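Local coordinates for protein KLLA0C04147p (Kluyveromyces lactis, PDB 5H2D) that binds ergosterol in the pocket of its OSBP-related (ORD) domain and probably transfers sterols between membranes, at residues A[42-45]-A[46-49]; A[366-369]-A[370-374]; A[374-377]-A[378-381]. All blocks are in the same frame, centred on the assembly; numbering follows the deposited sequence.

Overall arrangement
All three contacts are local, between residues a few positions apart along the chain. Interaction 1 is the partly buried one: it forms the N-terminal end of helix 45-49, and its leucine L45 lies beside the bound ergosterol. Interactions 2 and 3 lie on the surface and follow one another on helix 367-390, sharing K374; their centres are about 11 Å apart. Interaction 1 stays apart from both, its nearest atoms about 11 Å from interaction 2 and 13 Å from interaction 3. The chemistry changes with place. Leucines and serine hydroxyls form interaction 1, whereas charged side chains dominate the other two, with a sulfate at the helix start in interaction 2.

Interaction 1: A[42-45]-A[46-49]; sequences SVSL and WSVL
L45 and L49 meet one turn apart at the start of helix 45-49. Their side chains cross obliquely. L45 CG lies 3.6 Å from L49 CD1, and L45 CD1 packs against both CG and CD1 of L49. The two leucines use different first torsions. In L45, CG stands anti to the backbone N (chi1 -175°); in L49 it is anti to the carbonyl carbon instead (chi1 -62°), and this brings the branched end of L49 back onto L45. The backbone joins the same pair, L49 N donating to L45 O at 2.9 Å, nearly along the C=O axis.

S44 is the N-cap of this helix. Its OG accepts from S47 N at 3.0 Å, with an N-H...O angle of 161°. S47 answers with its own hydroxyl, which donates to S44 O at 2.7 Å and comes in from slightly off the carbonyl plane. The two serines are thus tied twice, once through each side chain. Just before the cap, V43 brings CG1 to 4.0 Å from V48 CG2, and the two valines cross at about a right angle. The same methyl also lies 3.6 Å from S47 OG.

Around this turn, L45 touches F66 and the bound ergosterol. L49 rests on M60 and F173, and W46 packs on L214 and F173. L45 thus brings the start of this short helix against the sterol in this OSBP-family domain.

The chemistry is divided by position. At the start of the helix, serine hydroxyls occupy an N-H and a carbonyl oxygen of the first turn. Apolar carbon from the leucine pair lies inward, and through L45 the turn presents a hydrocarbon surface to the sterol.

Interaction 2: A[366-369]-A[370-374]; sequences RYDE and AATEK. With SO4 (sulfate ion), chain D.
T372 reaches back one turn to the backbone carbonyl of D368 in the first turns of helix 367-390, with R366 at the N-cap position. T372 OG1 is anti to the carbonyl carbon (chi1 -59°), beside its own backbone N, and both atoms donate to D368 O. They reach that oxygen from opposite faces of the carbonyl plane; the OG1 bond is 2.9 Å. The D368 and T372 side chains lie at an oblique angle to each other, joined through a water rather than directly. The water donates to T372 OG1 and, weakly, to D368 OD2.

On another side of the turn, R366 NE meets E369 OE2 at 2.9 Å in a salt bridge. The oxygen sits at the edge of the guanidinium, in its plane, while NE stands above the carboxylate plane. R366 NH1 pairs with E364. A leucine in place of R366 would probably leave both glutamates without this charged mate and E369 freer to turn. The buried A370 places its methyl 3.5 Å from Y367 O, and Y367 OH bonds to D38.

A sulfate, probably from the crystallisation liquor, occupies the helix start. Its O3 accepts from D368 N. E369 N donates to sulfate O4 at 2.8 Å.

Interaction 3: A[374-377]-A[378-381]; sequences KHRV and EERQ
K374 and E378 form a salt bridge one turn apart in the middle of helix 367-390, and this is the close part of the contact. K374 NZ lies 2.6 Å from E378 OE2, which it meets on the syn side, 25° out of the carboxylate plane. The lysine runs extended as far as CE and bends at the last torsion (chi4 -78°), turning NZ onto the carboxylate. Its CG lies 3.6 Å from E378 CD, so the aliphatic chain passes alongside the acid. E378 N also donates to K374 O at 2.9 Å. V377 is buried and touches D358 of helix 357-363 and L124; its CG1 lies over one face of the R376 guanidinium, off centre.

The exposed side is looser. H375 and E379 are joined through the backbone, E379 N to H375 O, while H375 ND1 and E379 OE1 stay 6.1 Å apart. R376 and R380 direct their polar ends elsewhere: R376 pairs with E373 and R380 with D433.

The lysine-glutamate pair probably balances the two charges within one turn of the helix. R380 carries charge pairing to the C-terminal tail through D433, and both arginines also hydrogen-bond F435 O, joining tail and helix.

Interaction 1: A[42-45]-A[46-49]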
# COMPACT_ATOMS: atom_id res chain seq x y z
N SER A 42 -6.22 24.23 12.46
CA SER A 42 -5.01 23.51 12.85
C SER A 42 -5.01 23.28 14.36
O SER A 42 -4.22 23.86 15.12
CB SER A 42 -3.78 24.27 12.40
OG SER A 42 -3.88 25.63 12.80
N VAL A 43 -5.94 22.43 14.81
CA VAL A 43 -6.02 22.07 16.22
C VAL A 43 -4.76 21.32 16.64
O VAL A 43 -4.18 20.55 15.86
CB VAL A 43 -7.27 21.21 16.50
CG1 VAL A 43 -7.43 20.98 18.00
CG2 VAL A 43 -8.52 21.85 15.91
N SER A 44 -4.32 21.55 17.87
CA SER A 44 -3.12 20.89 18.37
C SER A 44 -3.38 19.39 18.58
O SER A 44 -4.37 19.01 19.21
CB SER A 44 -2.67 21.56 19.67
OG SER A 44 -2.27 20.64 20.66
N LEU A 45 -2.49 18.55 18.04
CA LEU A 45 -2.69 17.10 18.18
C LEU A 45 -2.62 16.67 19.64
O LEU A 45 -3.42 15.84 20.10
CB LEU A 45 -1.64 16.34 17.36
CG LEU A 45 -1.80 14.82 17.33
CD1 LEU A 45 -3.21 14.44 16.92
CD2 LEU A 45 -0.78 14.18 16.37
N TRP A 46 -1.66 17.22 20.39
CA TRP A 46 -1.60 16.92 21.82
C TRP A 46 -2.91 17.26 22.52
O TRP A 46 -3.39 16.47 23.35
CB TRP A 46 -0.42 17.66 22.45
CG TRP A 46 -0.42 17.51 23.94
CD1 TRP A 46 -0.73 18.48 24.86
CD2 TRP A 46 -0.15 16.32 24.67
NE1 TRP A 46 -0.64 17.95 26.13
CE2 TRP A 46 -0.29 16.63 26.04
CE3 TRP A 46 0.21 15.02 24.31
CZ2 TRP A 46 -0.09 15.69 27.04
CZ3 TRP A 46 0.41 14.09 25.31
CH2 TRP A 46 0.27 14.43 26.66
N SER A 47 -3.51 18.42 22.22
CA SER A 47 -4.75 18.80 22.90
C SER A 47 -5.83 17.75 22.71
O SER A 47 -6.69 17.58 23.58
CB SER A 47 -5.24 20.17 22.42
OG SER A 47 -5.94 20.11 21.18
N VAL A 48 -5.79 17.04 21.58
CA VAL A 48 -6.76 16.00 21.27
C VAL A 48 -6.39 14.70 21.96
O VAL A 48 -7.23 14.06 22.61
CB VAL A 48 -6.86 15.83 19.74
CG1 VAL A 48 -7.73 14.62 19.39
CG2 VAL A 48 -7.39 17.09 19.07
N LEU A 49 -5.13 14.29 21.83
CA LEU A 49 -4.73 12.96 22.27
C LEU A 49 -4.47 12.86 23.77
O LEU A 49 -4.42 11.74 24.28
CB LEU A 49 -3.47 12.51 21.52
CG LEU A 49 -3.58 12.35 19.99
CD1 LEU A 49 -2.25 11.88 19.43
CD2 LEU A 49 -4.70 11.38 19.62

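Interaction 2: A[366-369]-A[370-374]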
# COMPACT_ATOMS: atom_id res chain seq x y z
N ARG A 366 -17.52 18.68 3.04
CA ARG A 366 -18.82 18.75 3.70
C ARG A 366 -18.73 17.90 4.97
O ARG A 366 -19.15 16.75 5.02
CB ARG A 366 -19.93 18.28 2.77
CG ARG A 366 -20.10 19.23 1.60
CD ARG A 366 -21.45 19.05 0.95
NE ARG A 366 -21.63 17.68 0.51
CZ ARG A 366 -21.14 17.20 -0.62
NH1 ARG A 366 -20.44 17.99 -1.44
NH2 ARG A 366 -21.35 15.93 -0.94
N TYR A 367 -18.15 18.50 6.01
CA TYR A 367 -17.73 17.72 7.16
C TYR A 367 -18.90 17.32 8.04
O TYR A 367 -18.85 16.26 8.68
CB TYR A 367 -16.66 18.48 7.95
CG TYR A 367 -15.50 18.85 7.07
CD1 TYR A 367 -14.87 17.90 6.26
CD2 TYR A 367 -15.05 20.17 6.99
CE1 TYR A 367 -13.82 18.25 5.43
CE2 TYR A 367 -13.99 20.52 6.16
CZ TYR A 367 -13.38 19.56 5.39
OH TYR A 367 -12.33 19.91 4.56
N ASP A 368 -19.97 18.12 8.09
CA ASP A 368 -21.13 17.66 8.87
C ASP A 368 -21.86 16.53 8.15
O ASP A 368 -22.31 15.58 8.80
CB ASP A 368 -22.10 18.81 9.14
CG ASP A 368 -23.28 18.34 9.98
OD1 ASP A 368 -23.03 17.81 11.08
OD2 ASP A 368 -24.44 18.45 9.51
N GLU A 369 -21.99 16.63 6.83
CA GLU A 369 -22.54 15.50 6.08
C GLU A 369 -21.69 14.26 6.29
O GLU A 369 -22.22 13.16 6.46
CB GLU A 369 -22.65 15.84 4.59
CG GLU A 369 -23.60 17.00 4.29
CD GLU A 369 -24.21 16.89 2.90
OE1 GLU A 369 -25.32 17.43 2.69
OE2 GLU A 369 -23.59 16.24 2.02
N ALA A 370 -20.36 14.43 6.32
CA ALA A 370 -19.50 13.27 6.55
C ALA A 370 -19.78 12.64 7.91
O ALA A 370 -19.87 11.41 8.02
CB ALA A 370 -18.03 13.67 6.40
N ALA A 371 -19.94 13.46 8.95
CA ALA A 371 -20.21 12.92 10.28
C ALA A 371 -21.58 12.26 10.34
O ALA A 371 -21.76 11.24 11.02
CB ALA A 371 -20.10 14.03 11.33
N THR A 372 -22.56 12.84 9.64
CA THR A 372 -23.91 12.29 9.64
C THR A 372 -23.94 10.92 8.97
O THR A 372 -24.53 9.97 9.49
CB THR A 372 -24.85 13.26 8.92
OG1 THR A 372 -24.84 14.53 9.59
CG2 THR A 372 -26.27 12.72 8.90
N GLU A 373 -23.28 10.81 7.81
CA GLU A 373 -23.28 9.54 7.08
C GLU A 373 -22.43 8.50 7.79
O GLU A 373 -22.76 7.31 7.77
CB GLU A 373 -22.77 9.77 5.66
CG GLU A 373 -23.81 10.45 4.79
CD GLU A 373 -25.05 9.58 4.63
OE1 GLU A 373 -25.14 8.85 3.62
OE2 GLU A 373 -25.93 9.61 5.52
N LYS A 374 -21.33 8.93 8.41
CA LYS A 374 -20.49 7.99 9.14
C LYS A 374 -21.27 7.35 10.27
O LYS A 374 -21.20 6.13 10.49
CB LYS A 374 -19.24 8.70 9.67
CG LYS A 374 -18.31 7.79 10.45
CD LYS A 374 -17.10 8.57 10.96
CE LYS A 374 -16.02 7.65 11.51
NZ LYS A 374 -16.35 7.16 12.87
S SO4 D . -21.57 20.50 5.72
O1 SO4 D . -22.93 20.89 6.08
O2 SO4 D . -21.16 21.14 4.47
O3 SO4 D . -20.64 20.91 6.78
O4 SO4 D . -21.52 19.05 5.56
O HOH W 1 -27.09 16.27 9.60

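Interaction 3: A[374-377]-A[378-381]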
# COMPACT_ATOMS: atom_id res chain seq x y z
N LYS A 374 -21.33 8.93 8.41
CA LYS A 374 -20.49 7.99 9.14
C LYS A 374 -21.27 7.35 10.27
O LYS A 374 -21.20 6.13 10.49
CB LYS A 374 -19.24 8.70 9.67
CG LYS A 374 -18.31 7.79 10.45
CD LYS A 374 -17.10 8.57 10.96
CE LYS A 374 -16.02 7.65 11.51
NZ LYS A 374 -16.35 7.16 12.87
N HIS A 375 -22.04 8.15 11.01
CA HIS A 375 -22.84 7.59 12.09
C HIS A 375 -23.80 6.54 11.55
O HIS A 375 -23.97 5.47 12.15
CB HIS A 375 -23.58 8.72 12.79
CG HIS A 375 -24.24 8.31 14.06
ND1 HIS A 375 -25.48 7.71 14.10
CD2 HIS A 375 -23.83 8.41 15.35
CE1 HIS A 375 -25.81 7.46 15.36
NE2 HIS A 375 -24.83 7.88 16.13
N ARG A 376 -24.40 6.81 10.39
CA ARG A 376 -25.37 5.89 9.81
C ARG A 376 -24.70 4.59 9.38
O ARG A 376 -25.17 3.50 9.73
CB ARG A 376 -26.06 6.54 8.63
CG ARG A 376 -27.10 5.64 7.98
CD ARG A 376 -27.84 6.34 6.84
NE ARG A 376 -26.94 6.67 5.74
CZ ARG A 376 -26.49 5.77 4.87
NH1 ARG A 376 -26.87 4.50 4.97
NH2 ARG A 376 -25.67 6.14 3.89
N VAL A 377 -23.62 4.67 8.61
CA VAL A 377 -23.06 3.43 8.09
C VAL A 377 -22.40 2.64 9.21
O VAL A 377 -22.39 1.40 9.18
CB VAL A 377 -22.10 3.68 6.91
CG1 VAL A 377 -22.84 4.38 5.76
CG2 VAL A 377 -20.91 4.49 7.34
N GLU A 378 -21.86 3.32 10.22
CA GLU A 378 -21.27 2.58 11.34
C GLU A 378 -22.35 1.91 12.19
O GLU A 378 -22.14 0.80 12.69
CB GLU A 378 -20.38 3.49 12.18
CG GLU A 378 -19.05 3.78 11.47
CD GLU A 378 -18.12 4.67 12.28
OE1 GLU A 378 -18.55 5.18 13.34
OE2 GLU A 378 -16.96 4.87 11.86
N GLU A 379 -23.49 2.57 12.37
CA GLU A 379 -24.58 1.94 13.13
C GLU A 379 -25.09 0.71 12.41
O GLU A 379 -25.33 -0.34 13.04
CB GLU A 379 -25.71 2.95 13.37
CG GLU A 379 -27.08 2.32 13.63
CD GLU A 379 -27.87 2.05 12.35
OE1 GLU A 379 -27.58 2.68 11.30
OE2 GLU A 379 -28.80 1.21 12.39
N ARG A 380 -25.27 0.79 11.09
CA ARG A 380 -25.77 -0.37 10.36
C ARG A 380 -24.80 -1.53 10.45
O ARG A 380 -25.21 -2.68 10.62
CB ARG A 380 -26.04 -0.00 8.90
CG ARG A 380 -26.56 -1.19 8.10
CD ARG A 380 -27.54 -0.74 7.03
NE ARG A 380 -26.85 -0.28 5.83
CZ ARG A 380 -27.04 -0.80 4.62
NH1 ARG A 380 -27.90 -1.79 4.43
NH2 ARG A 380 -26.36 -0.31 3.59
N GLN A 381 -23.50 -1.25 10.34
CA GLN A 381 -22.48 -2.29 10.48
C GLN A 381 -22.60 -2.99 11.82
O GLN A 381 -22.57 -4.22 11.90
CB GLN A 381 -21.09 -1.67 10.31
CG GLN A 381 -19.94 -2.60 10.64
CD GLN A 381 -18.65 -2.08 10.08
OE1 GLN A 381 -18.25 -2.47 8.98
NE2 GLN A 381 -18.00 -1.17 10.80